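Local coordinates for protein L-amino acid deaminase (Proteus vulgaris, PDB 5I39) that binds flavin-adenine dinucleotide and probably uses it to deaminate L-amino acids oxidatively at the bacterial membrane, at residues 46-51 with 368-373; 242-247 with 251-256. One frame throughout, in Å; residues are numbered along the deposited sequence.

Interaction 1: 46-51 with 368-373. With FAD (flavin-adenine dinucleotide), chain B.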
loop_
_atom_site.group_PDB
_atom_site.type_symbol
_atom_site.label_atom_id
_atom_site.label_comp_id
_atom_site.label_asym_id
_atom_site.label_seq_id
_atom_site.Cartn_x
_atom_site.Cartn_y
_atom_site.Cartn_z
ATOM N N GLY A 46 10.686 0.486 -0.024
ATOM C CA GLY A 46 9.283 0.745 0.290
ATOM C C GLY A 46 8.639 -0.541 0.773
ATOM O O GLY A 46 9.313 -1.554 0.995
ATOM N N ILE A 47 7.320 -0.521 0.909
ATOM C CA ILE A 47 6.609 -1.680 1.433
ATOM C C ILE A 47 6.807 -2.919 0.556
ATOM O O ILE A 47 6.912 -4.019 1.072
ATOM C CB ILE A 47 5.104 -1.377 1.654
ATOM C CG1 ILE A 47 4.439 -2.432 2.550
ATOM C CG2 ILE A 47 4.350 -1.238 0.338
ATOM C CD1 ILE A 47 4.882 -2.396 4.000
ATOM N N LEU A 48 6.858 -2.751 -0.760
ATOM C CA LEU A 48 6.942 -3.919 -1.625
ATOM C C LEU A 48 8.311 -4.585 -1.528
ATOM O O LEU A 48 8.395 -5.808 -1.402
ATOM C CB LEU A 48 6.546 -3.573 -3.059
ATOM C CG LEU A 48 5.077 -3.138 -3.209
ATOM C CD1 LEU A 48 4.741 -2.926 -4.674
ATOM C CD2 LEU A 48 4.087 -4.127 -2.605
ATOM N N GLY A 49 9.381 -3.799 -1.523
ATOM C CA GLY A 49 10.723 -4.361 -1.350
ATOM C C GLY A 49 10.920 -4.979 0.025
ATOM O O GLY A 49 11.475 -6.075 0.149
ATOM N N ILE A 50 10.454 -4.281 1.059
ATOM C CA ILE A 50 10.571 -4.772 2.430
ATOM C C ILE A 50 9.808 -6.084 2.628
ATOM O O ILE A 50 10.355 -7.047 3.177
ATOM C CB ILE A 50 10.082 -3.715 3.441
ATOM C CG1 ILE A 50 11.058 -2.531 3.485
ATOM C CG2 ILE A 50 9.947 -4.306 4.842
ATOM C CD1 ILE A 50 10.475 -1.277 4.099
HETATM N N MSE A 51 8.550 -6.124 2.192
HETATM C CA MSE A 51 7.719 -7.314 2.403
HETATM C C MSE A 51 8.247 -8.478 1.596
HETATM O O MSE A 51 8.253 -9.617 2.075
HETATM C CB MSE A 51 6.252 -7.025 2.089
HETATM C CG MSE A 51 5.634 -5.995 3.043
HETATM SE SE MSE A 51 5.693 -6.498 4.935
HETATM C CE MSE A 51 4.415 -7.983 4.787
ATOM N N VAL A 368 12.746 -10.216 -11.188
ATOM C CA VAL A 368 11.306 -10.028 -11.115
ATOM C C VAL A 368 11.002 -8.590 -10.729
ATOM O O VAL A 368 11.848 -7.889 -10.161
ATOM C CB VAL A 368 10.629 -11.020 -10.141
ATOM C CG1 VAL A 368 10.795 -12.446 -10.638
ATOM C CG2 VAL A 368 11.184 -10.886 -8.733
ATOM N N ILE A 369 9.782 -8.179 -11.056
ATOM C CA ILE A 369 9.272 -6.823 -10.804
ATOM C C ILE A 369 8.058 -6.930 -9.894
ATOM O O ILE A 369 7.206 -7.788 -10.113
ATOM C CB ILE A 369 8.822 -6.126 -12.116
ATOM C CG1 ILE A 369 10.019 -5.850 -13.036
ATOM C CG2 ILE A 369 8.075 -4.822 -11.827
ATOM C CD1 ILE A 369 9.633 -5.486 -14.459
ATOM N N ASN A 370 7.974 -6.055 -8.894
ATOM C CA ASN A 370 6.800 -5.945 -8.026
ATOM C C ASN A 370 6.522 -4.461 -7.855
ATOM O O ASN A 370 7.159 -3.802 -7.038
ATOM C CB ASN A 370 7.055 -6.620 -6.673
ATOM C CG ASN A 370 5.829 -6.626 -5.769
ATOM O OD1 ASN A 370 4.738 -6.230 -6.169
ATOM N ND2 ASN A 370 6.008 -7.084 -4.536
ATOM N N THR A 371 5.593 -3.931 -8.647
ATOM C CA THR A 371 5.424 -2.484 -8.732
ATOM C C THR A 371 4.079 -2.098 -9.359
ATOM O O THR A 371 3.184 -2.933 -9.522
ATOM C CB THR A 371 6.630 -1.863 -9.501
ATOM O OG1 THR A 371 6.800 -0.491 -9.132
ATOM C CG2 THR A 371 6.486 -1.974 -11.016
ATOM N N ALA A 372 3.950 -0.810 -9.671
ATOM C CA ALA A 372 2.862 -0.275 -10.490
ATOM C C ALA A 372 1.491 -0.481 -9.860
ATOM O O ALA A 372 0.538 -0.823 -10.549
ATOM C CB ALA A 372 2.901 -0.858 -11.905
ATOM N N THR A 373 1.394 -0.251 -8.555
ATOM C CA THR A 373 0.129 -0.429 -7.863
ATOM C C THR A 373 -0.286 0.806 -7.074
ATOM O O THR A 373 0.539 1.472 -6.445
ATOM C CB THR A 373 0.139 -1.681 -6.963
ATOM O OG1 THR A 373 -1.130 -1.786 -6.315
ATOM C CG2 THR A 373 1.253 -1.643 -5.924
HETATM P PA FAD B . 7.689 3.170 -2.607
HETATM O O1A FAD B . 7.646 4.516 -3.340
HETATM O O2A FAD B . 7.186 3.223 -1.176
HETATM O O5B FAD B . 9.168 2.592 -2.521
HETATM C C5B FAD B . 10.006 2.440 -3.657
HETATM C C4B FAD B . 11.409 2.758 -3.174
HETATM O O4B FAD B . 12.342 2.461 -4.232
HETATM C C3B FAD B . 11.575 4.241 -2.835
HETATM O O3B FAD B . 11.917 4.386 -1.458
HETATM C C2B FAD B . 12.675 4.689 -3.810
HETATM O O2B FAD B . 13.538 5.709 -3.272
HETATM C C1B FAD B . 13.397 3.391 -4.118
HETATM N N9A FAD B . 14.125 3.353 -5.391
HETATM C C8A FAD B . 13.655 3.667 -6.581
HETATM N N7A FAD B . 14.568 3.463 -7.554
HETATM C C5A FAD B . 15.642 3.010 -6.920
HETATM C C6A FAD B . 16.985 2.596 -7.318
HETATM N N6A FAD B . 17.355 2.638 -8.614
HETATM N N1A FAD B . 17.838 2.166 -6.368
HETATM C C2A FAD B . 17.476 2.097 -5.080
HETATM N N3A FAD B . 16.275 2.479 -4.632
HETATM C C4A FAD B . 15.359 2.921 -5.503
HETATM N N1 FAD B . -2.380 1.863 -0.806
HETATM C C2 FAD B . -3.269 1.261 -0.009
HETATM O O2 FAD B . -3.238 0.019 0.063
HETATM N N3 FAD B . -4.177 1.981 0.692
HETATM C C4 FAD B . -4.288 3.313 0.637
HETATM O O4 FAD B . -5.115 3.909 1.313
HETATM C C4X FAD B . -3.364 4.053 -0.233
HETATM N N5 FAD B . -3.418 5.400 -0.411
HETATM C C5X FAD B . -2.439 6.026 -1.073
HETATM C C6 FAD B . -2.348 7.419 -1.086
HETATM C C7 FAD B . -1.303 8.085 -1.719
HETATM C C7M FAD B . -1.204 9.593 -1.670
HETATM C C8 FAD B . -0.266 7.309 -2.414
HETATM C C8M FAD B . 0.909 7.977 -3.086
HETATM C C9 FAD B . -0.367 5.917 -2.423
HETATM C C9A FAD B . -1.408 5.249 -1.788
HETATM N N10 FAD B . -1.507 3.853 -1.799
HETATM C C10 FAD B . -2.392 3.201 -0.943
HETATM C "C1'" FAD B . -0.574 3.040 -2.552
HETATM C "C2'" FAD B . 0.612 2.591 -1.774
HETATM O "O2'" FAD B . 1.064 3.668 -0.959
HETATM C "C3'" FAD B . 1.673 2.159 -2.781
HETATM O "O3'" FAD B . 1.125 1.236 -3.760
HETATM C "C4'" FAD B . 2.862 1.483 -2.140
HETATM O "O4'" FAD B . 3.365 2.289 -1.058
HETATM C "C5'" FAD B . 3.951 1.277 -3.177
HETATM O "O5'" FAD B . 5.058 0.691 -2.490
HETATM P P FAD B . 6.474 0.565 -3.266
HETATM O O1P FAD B . 7.413 -0.138 -2.333
HETATM O O2P FAD B . 6.238 0.026 -4.661
HETATM O O3P FAD B . 6.890 2.115 -3.522
HETATM O O HOH W 1 5.360 -7.067 -1.778
#
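Leu-48 reaches across from the start of helix 47-58 and lays its CD1 methyl against the backbone of strand 367-371, 3.5 Å from Asn-370 O. The same methyl lies 3.9 Å from Thr-373 CG2, so a single methyl makes the close-packed part of the contact. Asn-370 crosses Leu-48 at about a right angle; with CG anti to the backbone N (chi1 -176°), its amide comes across the leucine. OD1 of Asn-370 lies 3.6 Å from CD1 of Leu-48, and ND2 faces its CB. No direct hydrogen bond joins the segments. The looser side is wet: a water weakly bridges Leu-48 O and Asn-370 ND2, and Thr-52 OG1 bonds Leu-48 O and, weakly, the same amide nitrogen. On the cofactor side, Leu-48 N donates to FAD O1P (3.1 Å, 160°), while Thr-373 O accepts from FAD O3' at 2.8 Å. Gly-46, the N-cap, has no side chain, which leaves room for FAD O5B close to its CA. The arrangement is consistent with the glycine-rich strand-turn-helix of a Rossmann-type dinucleotide site. Helix 376-392 packs on both Leu-48 and Asn-370, helix 189-199 covers Ile-47 and Ile-50, and strand 367-371 runs between strands 235-237 and 357-360.

Interaction 2: 242-247 with 251-256; sequences WSRLFM and NVDVPT. With FAD (flavin-adenine dinucleotide), chain B.
Arg-244 and Met-247 carry most of the contact between helix 243-248 and the loop returning beside it, whereas Trp-242, just ahead of them, turns to the cofactor. Trp-242 CB lies 3.6 Å from FAD N7A, and its indole makes a cation-pi contact with Lys-68. Ser-243, small enough to sit against strand 235-237, hydrogen-bonds through OG to Gly-240 O. Arg-244 then sends a long, extended chain along the loop; CG stands anti to the backbone N (chi1 174°), and the aliphatic part passes Val-254 O and Thr-256 OG1, the latter 3.6 Å from CD. At its end NH1 has two acceptors. Val-254 O, 2.8 Å away, is in the guanidinium plane, although NH1 sits well above the carbonyl plane. Asp-253 OD1, at 2.7 Å, completes a salt bridge at the partly exposed margin, with the carboxylate and guanidinium planes 88° apart and NH1 above the carboxylate plane. One water links Arg-244 N to Thr-256 OG1; another accepts from Val-254 N and donates to Arg-244 O and Val-252 O, satisfying three backbone groups. Phe-246 goes back to the adenine, CD1 3.7 Å from FAD N6A. Met-247 (here selenomethionine) is on the buried side, where methionine's long flexible chain fits: bent at chi2 and chi3, it brings CE 3.7 Å from Val-252 CB, while its CB meets Val-254 CG2 at 3.5 Å. Its carbonyl oxygen accepts Val-252 N (3.0 Å, 159°). Together with the Asn-251 N to Gln-248 O bond and Asn-251 at positive phi as the C-prime residue, this bond forms the Schellman motif that ends the helix and turns the chain back along it toward strand 257-266.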
loop_
_atom_site.group_PDB
_atom_site.type_symbol
_atom_site.label_atom_id
_atom_site.label_comp_id
_atom_site.label_asym_id
_atom_site.label_seq_id
_atom_site.Cartn_x
_atom_site.Cartn_y
_atom_site.Cartn_z
ATOM N N TRP A 242 9.737 4.788 -9.839
ATOM C CA TRP A 242 10.982 4.720 -10.608
ATOM C C TRP A 242 11.212 3.386 -11.311
ATOM O O TRP A 242 12.195 3.248 -12.034
ATOM C CB TRP A 242 12.186 5.025 -9.706
ATOM C CG TRP A 242 12.213 6.435 -9.252
ATOM C CD1 TRP A 242 12.768 7.500 -9.912
ATOM C CD2 TRP A 242 11.644 6.957 -8.054
ATOM N NE1 TRP A 242 12.585 8.650 -9.193
ATOM C CE2 TRP A 242 11.897 8.351 -8.046
ATOM C CE3 TRP A 242 10.953 6.388 -6.981
ATOM C CZ2 TRP A 242 11.475 9.184 -7.006
ATOM C CZ3 TRP A 242 10.531 7.217 -5.948
ATOM C CH2 TRP A 242 10.795 8.600 -5.968
ATOM N N SER A 243 10.338 2.399 -11.110
ATOM C CA SER A 243 10.558 1.087 -11.714
ATOM C C SER A 243 10.615 1.144 -13.240
ATOM O O SER A 243 11.454 0.486 -13.844
ATOM C CB SER A 243 9.496 0.093 -11.258
ATOM O OG SER A 243 9.613 -0.161 -9.871
ATOM N N ARG A 244 9.743 1.943 -13.855
ATOM C CA ARG A 244 9.777 2.135 -15.307
ATOM C C ARG A 244 11.146 2.651 -15.770
ATOM O O ARG A 244 11.744 2.087 -16.688
ATOM C CB ARG A 244 8.649 3.071 -15.753
ATOM C CG ARG A 244 8.681 3.457 -17.219
ATOM C CD ARG A 244 7.451 4.238 -17.591
ATOM N NE ARG A 244 7.545 4.801 -18.922
ATOM C CZ ARG A 244 7.368 4.144 -20.069
ATOM N NH1 ARG A 244 7.059 2.844 -20.064
ATOM N NH2 ARG A 244 7.493 4.781 -21.222
ATOM N N LEU A 245 11.645 3.694 -15.113
ATOM C CA LEU A 245 12.938 4.287 -15.461
ATOM C C LEU A 245 14.070 3.265 -15.332
ATOM O O LEU A 245 14.896 3.121 -16.237
ATOM C CB LEU A 245 13.217 5.500 -14.572
ATOM C CG LEU A 245 14.411 6.375 -14.945
ATOM C CD1 LEU A 245 14.106 7.181 -16.188
ATOM C CD2 LEU A 245 14.760 7.317 -13.813
ATOM N N PHE A 246 14.093 2.544 -14.213
ATOM C CA PHE A 246 15.125 1.536 -13.976
ATOM C C PHE A 246 15.125 0.468 -15.073
ATOM O O PHE A 246 16.178 0.120 -15.620
ATOM C CB PHE A 246 14.941 0.884 -12.601
ATOM C CG PHE A 246 16.052 -0.059 -12.232
ATOM C CD1 PHE A 246 17.212 0.411 -11.622
ATOM C CD2 PHE A 246 15.949 -1.419 -12.509
ATOM C CE1 PHE A 246 18.243 -0.458 -11.291
ATOM C CE2 PHE A 246 16.975 -2.291 -12.179
ATOM C CZ PHE A 246 18.122 -1.812 -11.569
HETATM N N MSE A 247 13.942 -0.034 -15.408
HETATM C CA MSE A 247 13.822 -1.057 -16.452
HETATM C C MSE A 247 14.137 -0.526 -17.834
HETATM O O MSE A 247 14.694 -1.264 -18.656
HETATM C CB MSE A 247 12.443 -1.706 -16.421
HETATM C CG MSE A 247 12.161 -2.503 -15.139
HETATM SE SE MSE A 247 13.532 -3.834 -14.657
HETATM C CE MSE A 247 13.634 -4.817 -16.358
ATOM N N ASN A 251 16.565 -1.730 -21.243
ATOM C CA ASN A 251 15.822 -1.897 -22.504
ATOM C C ASN A 251 14.551 -2.747 -22.382
ATOM O O ASN A 251 14.228 -3.538 -23.270
ATOM C CB ASN A 251 16.748 -2.426 -23.613
ATOM C CG ASN A 251 17.971 -1.546 -23.821
ATOM O OD1 ASN A 251 17.865 -0.319 -23.835
ATOM N ND2 ASN A 251 19.136 -2.165 -23.991
ATOM N N VAL A 252 13.835 -2.566 -21.272
ATOM C CA VAL A 252 12.548 -3.220 -21.038
ATOM C C VAL A 252 11.520 -2.143 -20.716
ATOM O O VAL A 252 11.725 -1.343 -19.800
ATOM C CB VAL A 252 12.631 -4.233 -19.874
ATOM C CG1 VAL A 252 11.267 -4.846 -19.557
ATOM C CG2 VAL A 252 13.639 -5.327 -20.193
ATOM N N ASP A 253 10.414 -2.147 -21.457
ATOM C CA ASP A 253 9.322 -1.202 -21.247
ATOM C C ASP A 253 8.375 -1.701 -20.157
ATOM O O ASP A 253 7.872 -2.821 -20.228
ATOM C CB ASP A 253 8.529 -0.989 -22.536
ATOM C CG ASP A 253 7.411 0.022 -22.362
ATOM O OD1 ASP A 253 7.710 1.219 -22.184
ATOM O OD2 ASP A 253 6.232 -0.383 -22.378
ATOM N N VAL A 254 8.138 -0.856 -19.159
ATOM C CA VAL A 254 7.148 -1.120 -18.111
ATOM C C VAL A 254 6.085 -0.028 -18.270
ATOM O O VAL A 254 6.372 1.133 -17.960
ATOM C CB VAL A 254 7.771 -1.073 -16.701
ATOM C CG1 VAL A 254 6.729 -1.389 -15.635
ATOM C CG2 VAL A 254 8.923 -2.059 -16.599
ATOM N N PRO A 255 4.879 -0.369 -18.790
ATOM C CA PRO A 255 3.871 0.671 -18.967
ATOM C C PRO A 255 3.254 1.112 -17.635
ATOM O O PRO A 255 2.446 0.394 -17.035
ATOM C CB PRO A 255 2.838 0.011 -19.880
ATOM C CG PRO A 255 2.940 -1.431 -19.573
ATOM C CD PRO A 255 4.357 -1.701 -19.142
ATOM N N THR A 256 3.686 2.276 -17.174
ATOM C CA THR A 256 3.049 2.963 -16.066
ATOM C C THR A 256 2.877 4.412 -16.473
ATOM O O THR A 256 3.645 4.937 -17.292
ATOM C CB THR A 256 3.848 2.883 -14.746
ATOM O OG1 THR A 256 5.139 3.487 -14.898
ATOM C CG2 THR A 256 4.013 1.439 -14.296
HETATM P PA FAD B . 7.689 3.170 -2.607
HETATM O O1A FAD B . 7.646 4.516 -3.340
HETATM O O2A FAD B . 7.186 3.223 -1.176
HETATM O O5B FAD B . 9.168 2.592 -2.521
HETATM C C5B FAD B . 10.006 2.440 -3.657
HETATM C C4B FAD B . 11.409 2.758 -3.174
HETATM O O4B FAD B . 12.342 2.461 -4.232
HETATM C C3B FAD B . 11.575 4.241 -2.835
HETATM O O3B FAD B . 11.917 4.386 -1.458
HETATM C C2B FAD B . 12.675 4.689 -3.810
HETATM O O2B FAD B . 13.538 5.709 -3.272
HETATM C C1B FAD B . 13.397 3.391 -4.118
HETATM N N9A FAD B . 14.125 3.353 -5.391
HETATM C C8A FAD B . 13.655 3.667 -6.581
HETATM N N7A FAD B . 14.568 3.463 -7.554
HETATM C C5A FAD B . 15.642 3.010 -6.920
HETATM C C6A FAD B . 16.985 2.596 -7.318
HETATM N N6A FAD B . 17.355 2.638 -8.614
HETATM N N1A FAD B . 17.838 2.166 -6.368
HETATM C C2A FAD B . 17.476 2.097 -5.080
HETATM N N3A FAD B . 16.275 2.479 -4.632
HETATM C C4A FAD B . 15.359 2.921 -5.503
HETATM N N1 FAD B . -2.380 1.863 -0.806
HETATM C C2 FAD B . -3.269 1.261 -0.009
HETATM O O2 FAD B . -3.238 0.019 0.063
HETATM N N3 FAD B . -4.177 1.981 0.692
HETATM C C4 FAD B . -4.288 3.313 0.637
HETATM O O4 FAD B . -5.115 3.909 1.313
HETATM C C4X FAD B . -3.364 4.053 -0.233
HETATM N N5 FAD B . -3.418 5.400 -0.411
HETATM C C5X FAD B . -2.439 6.026 -1.073
HETATM C C6 FAD B . -2.348 7.419 -1.086
HETATM C C7 FAD B . -1.303 8.085 -1.719
HETATM C C7M FAD B . -1.204 9.593 -1.670
HETATM C C8 FAD B . -0.266 7.309 -2.414
HETATM C C8M FAD B . 0.909 7.977 -3.086
HETATM C C9 FAD B . -0.367 5.917 -2.423
HETATM C C9A FAD B . -1.408 5.249 -1.788
HETATM N N10 FAD B . -1.507 3.853 -1.799
HETATM C C10 FAD B . -2.392 3.201 -0.943
HETATM C "C1'" FAD B . -0.574 3.040 -2.552
HETATM C "C2'" FAD B . 0.612 2.591 -1.774
HETATM O "O2'" FAD B . 1.064 3.668 -0.959
HETATM C "C3'" FAD B . 1.673 2.159 -2.781
HETATM O "O3'" FAD B . 1.125 1.236 -3.760
HETATM C "C4'" FAD B . 2.862 1.483 -2.140
HETATM O "O4'" FAD B . 3.365 2.289 -1.058
HETATM C "C5'" FAD B . 3.951 1.277 -3.177
HETATM O "O5'" FAD B . 5.058 0.691 -2.490
HETATM P P FAD B . 6.474 0.565 -3.266
HETATM O O1P FAD B . 7.413 -0.138 -2.333
HETATM O O2P FAD B . 6.238 0.026 -4.661
HETATM O O3P FAD B . 6.890 2.115 -3.522
HETATM O O HOH W 2 6.995 3.059 -12.776
HETATM O O HOH W 3 10.363 0.758 -18.682
#

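From the N terminus, the chain passes strand 40-43 and enters helix 47-58, the first half of interaction 1. Its partner, strand 367-371 and the turn after it, comes more than three hundred residues later, closing a loop that takes in most of the chain. Interaction 2 nests within that loop and closes a very short one of its own, where helix 243-248 gives way to the approach to strand 257-266. The two meet at residues 368-373: Thr-371 OG1 probably hydrogen-bonds Ser-243 OG, Ala-372 packs on Thr-256, and Ile-369 touches both Met-247 and Val-254. Together they join the cofactor-binding sheet to the helices and loop around it, interaction 1 at the FAD diphosphate and ribityl chain, interaction 2 beside the adenine.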